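Local coordinates for SVP1-like protein 2 (Kluyveromyces lactis, PDB 4EXV), which is a PROPPIN-family beta-propeller that recognises phosphatidylinositol 3-phosphate, probably associating with membranes through this lipid, at residues A[312-317]-A[332-337]. Sequence-based numbering, arbitrary orientation.
Sequences LADTFK and NQRNEI
R334 grips the carboxylate of D314 side-on in a salt bridge across an antiparallel non-hydrogen-bonded pair, both side chains on one face of the sheet. Its NE meets D314 OD1 at 2.7 Å, almost straight (170°) and in the guanidinium plane, while NH2 reaches D314 OD2 at 3.2 Å from a more tilted position; both oxygens use their syn lone pairs. The two side chains run alongside each other in the same direction, and a bend at chi3 (80°) in R334 turns its NE edge to the acid. L312, with CG anti to its backbone N (chi1 172°), lays CD2 over one guanidinium face, 3.6 Å from R334 NH2. A second shell helps to position both groups: W307 NE1 donates to D314 OD2, and R334 NH2 also binds K285 O. On the other face of the sheet, T315 CG2 packs 3.8 Å from Q333 CB, beside A313 and N335. Between the strands, A313 N donates to N335 O at 2.9 Å, with a weak return bond from N335 N to A313 O, and T315 N binds Q333 O at 2.8 Å. N332 N makes a weak bond to T315 O; N332 and Q333 both face T315, a classic beta bulge. Strand 302-307 flanks 312-317 on its other side, so the pair forms the third and fourth strands, 326-336 at the edge, of a four-stranded antiparallel blade, typical of the seven-bladed WD-repeat propeller of PROPPINs.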
loop_
_atom_site.group_PDB
_atom_site.type_symbol
_atom_site.label_atom_id
_atom_site.label_comp_id
_atom_site.label_asym_id
_atom_site.label_seq_id
_atom_site.Cartn_x
_atom_site.Cartn_y
_atom_site.Cartn_z
ATOM N N LEU A 312 15.400 5.473 -8.704
ATOM C CA LEU A 312 14.897 6.197 -9.865
ATOM C C LEU A 312 13.389 6.379 -9.770
ATOM O O LEU A 312 12.684 5.458 -9.371
ATOM C CB LEU A 312 15.234 5.391 -11.122
ATOM C CG LEU A 312 14.688 5.791 -12.494
ATOM C CD1 LEU A 312 15.324 7.099 -12.990
ATOM C CD2 LEU A 312 14.904 4.646 -13.498
ATOM N N ALA A 313 12.890 7.554 -10.146
ATOM C CA ALA A 313 11.457 7.835 -10.034
ATOM C C ALA A 313 10.788 8.265 -11.338
ATOM O O ALA A 313 10.870 9.443 -11.743
ATOM C CB ALA A 313 11.198 8.868 -8.950
ATOM N N ASP A 314 10.106 7.305 -11.968
ATOM C CA ASP A 314 9.330 7.536 -13.194
ATOM C C ASP A 314 8.026 8.259 -12.922
ATOM O O ASP A 314 7.229 7.827 -12.073
ATOM C CB ASP A 314 8.988 6.210 -13.873
ATOM C CG ASP A 314 10.174 5.590 -14.562
ATOM O OD1 ASP A 314 11.132 6.344 -14.851
ATOM O OD2 ASP A 314 10.146 4.357 -14.813
ATOM N N THR A 315 7.790 9.343 -13.657
ATOM C CA THR A 315 6.490 9.990 -13.560
ATOM C C THR A 315 5.639 9.903 -14.861
ATOM O O THR A 315 6.121 10.109 -15.971
ATOM C CB THR A 315 6.570 11.396 -12.862
ATOM O OG1 THR A 315 5.887 12.386 -13.632
ATOM C CG2 THR A 315 8.028 11.812 -12.634
ATOM N N PHE A 316 4.372 9.537 -14.685
ATOM C CA PHE A 316 3.469 9.221 -15.775
ATOM C C PHE A 316 2.298 10.172 -15.782
ATOM O O PHE A 316 1.762 10.485 -14.726
ATOM C CB PHE A 316 2.920 7.810 -15.589
ATOM C CG PHE A 316 3.950 6.728 -15.740
ATOM C CD1 PHE A 316 4.136 6.093 -16.972
ATOM C CD2 PHE A 316 4.726 6.332 -14.658
ATOM C CE1 PHE A 316 5.082 5.085 -17.128
ATOM C CE2 PHE A 316 5.681 5.320 -14.797
ATOM C CZ PHE A 316 5.861 4.695 -16.041
ATOM N N LYS A 317 1.885 10.624 -16.966
ATOM C CA LYS A 317 0.653 11.412 -17.089
ATOM C C LYS A 317 -0.502 10.539 -17.558
ATOM O O LYS A 317 -0.314 9.638 -18.369
ATOM C CB LYS A 317 0.839 12.605 -18.026
ATOM C CG LYS A 317 0.042 13.847 -17.601
ATOM C CD LYS A 317 -1.276 14.010 -18.366
ATOM C CE LYS A 317 -2.024 15.273 -17.929
ATOM N NZ LYS A 317 -2.279 16.230 -19.059
ATOM N N ASN A 332 6.337 11.227 -18.534
ATOM C CA ASN A 332 6.824 12.607 -18.599
ATOM C C ASN A 332 8.304 12.755 -18.346
ATOM O O ASN A 332 8.975 13.597 -18.962
ATOM C CB ASN A 332 6.136 13.458 -17.519
ATOM C CG ASN A 332 4.651 13.619 -17.756
ATOM O OD1 ASN A 332 4.174 13.591 -18.911
ATOM N ND2 ASN A 332 3.898 13.798 -16.665
ATOM N N GLN A 333 8.800 11.950 -17.408
ATOM C CA GLN A 333 10.005 12.298 -16.672
ATOM C C GLN A 333 10.587 11.146 -15.882
ATOM O O GLN A 333 9.854 10.361 -15.264
ATOM C CB GLN A 333 9.662 13.403 -15.680
ATOM C CG GLN A 333 10.616 14.561 -15.678
ATOM C CD GLN A 333 10.201 15.609 -14.663
ATOM O OE1 GLN A 333 9.159 15.472 -13.997
ATOM N NE2 GLN A 333 11.011 16.663 -14.533
ATOM N N ARG A 334 11.917 11.070 -15.906
ATOM C CA ARG A 334 12.695 10.201 -15.025
ATOM C C ARG A 334 13.714 11.037 -14.246
ATOM O O ARG A 334 14.534 11.754 -14.831
ATOM C CB ARG A 334 13.408 9.101 -15.820
ATOM C CG ARG A 334 12.630 8.584 -17.028
ATOM C CD ARG A 334 13.240 7.306 -17.604
ATOM N NE ARG A 334 12.866 6.112 -16.842
ATOM C CZ ARG A 334 13.238 4.874 -17.153
ATOM N NH1 ARG A 334 13.998 4.649 -18.220
ATOM N NH2 ARG A 334 12.848 3.856 -16.398
ATOM N N ASN A 335 13.641 10.968 -12.925
ATOM C CA ASN A 335 14.610 11.656 -12.085
ATOM C C ASN A 335 15.323 10.660 -11.187
ATOM O O ASN A 335 14.697 9.765 -10.626
ATOM C CB ASN A 335 13.935 12.748 -11.247
ATOM C CG ASN A 335 13.017 13.627 -12.073
ATOM O OD1 ASN A 335 13.384 14.080 -13.164
ATOM N ND2 ASN A 335 11.807 13.857 -11.569
ATOM N N GLU A 336 16.639 10.796 -11.070
ATOM C CA GLU A 336 17.385 9.969 -10.136
ATOM C C GLU A 336 17.010 10.437 -8.740
ATOM O O GLU A 336 16.727 11.615 -8.533
ATOM C CB GLU A 336 18.892 10.100 -10.372
ATOM C CG GLU A 336 19.274 10.325 -11.839
ATOM C CD GLU A 336 20.777 10.272 -12.071
ATOM O OE1 GLU A 336 21.244 9.282 -12.681
ATOM O OE2 GLU A 336 21.492 11.214 -11.648
ATOM N N ILE A 337 16.969 9.504 -7.795
ATOM C CA ILE A 337 16.767 9.839 -6.385
ATOM C C ILE A 337 18.115 10.124 -5.739
ATOM O O ILE A 337 18.941 9.209 -5.610
ATOM C CB ILE A 337 16.165 8.660 -5.600
ATOM C CG1 ILE A 337 14.781 8.291 -6.123
ATOM C CG2 ILE A 337 16.121 8.977 -4.109
ATOM C CD1 ILE A 337 14.276 6.991 -5.523
#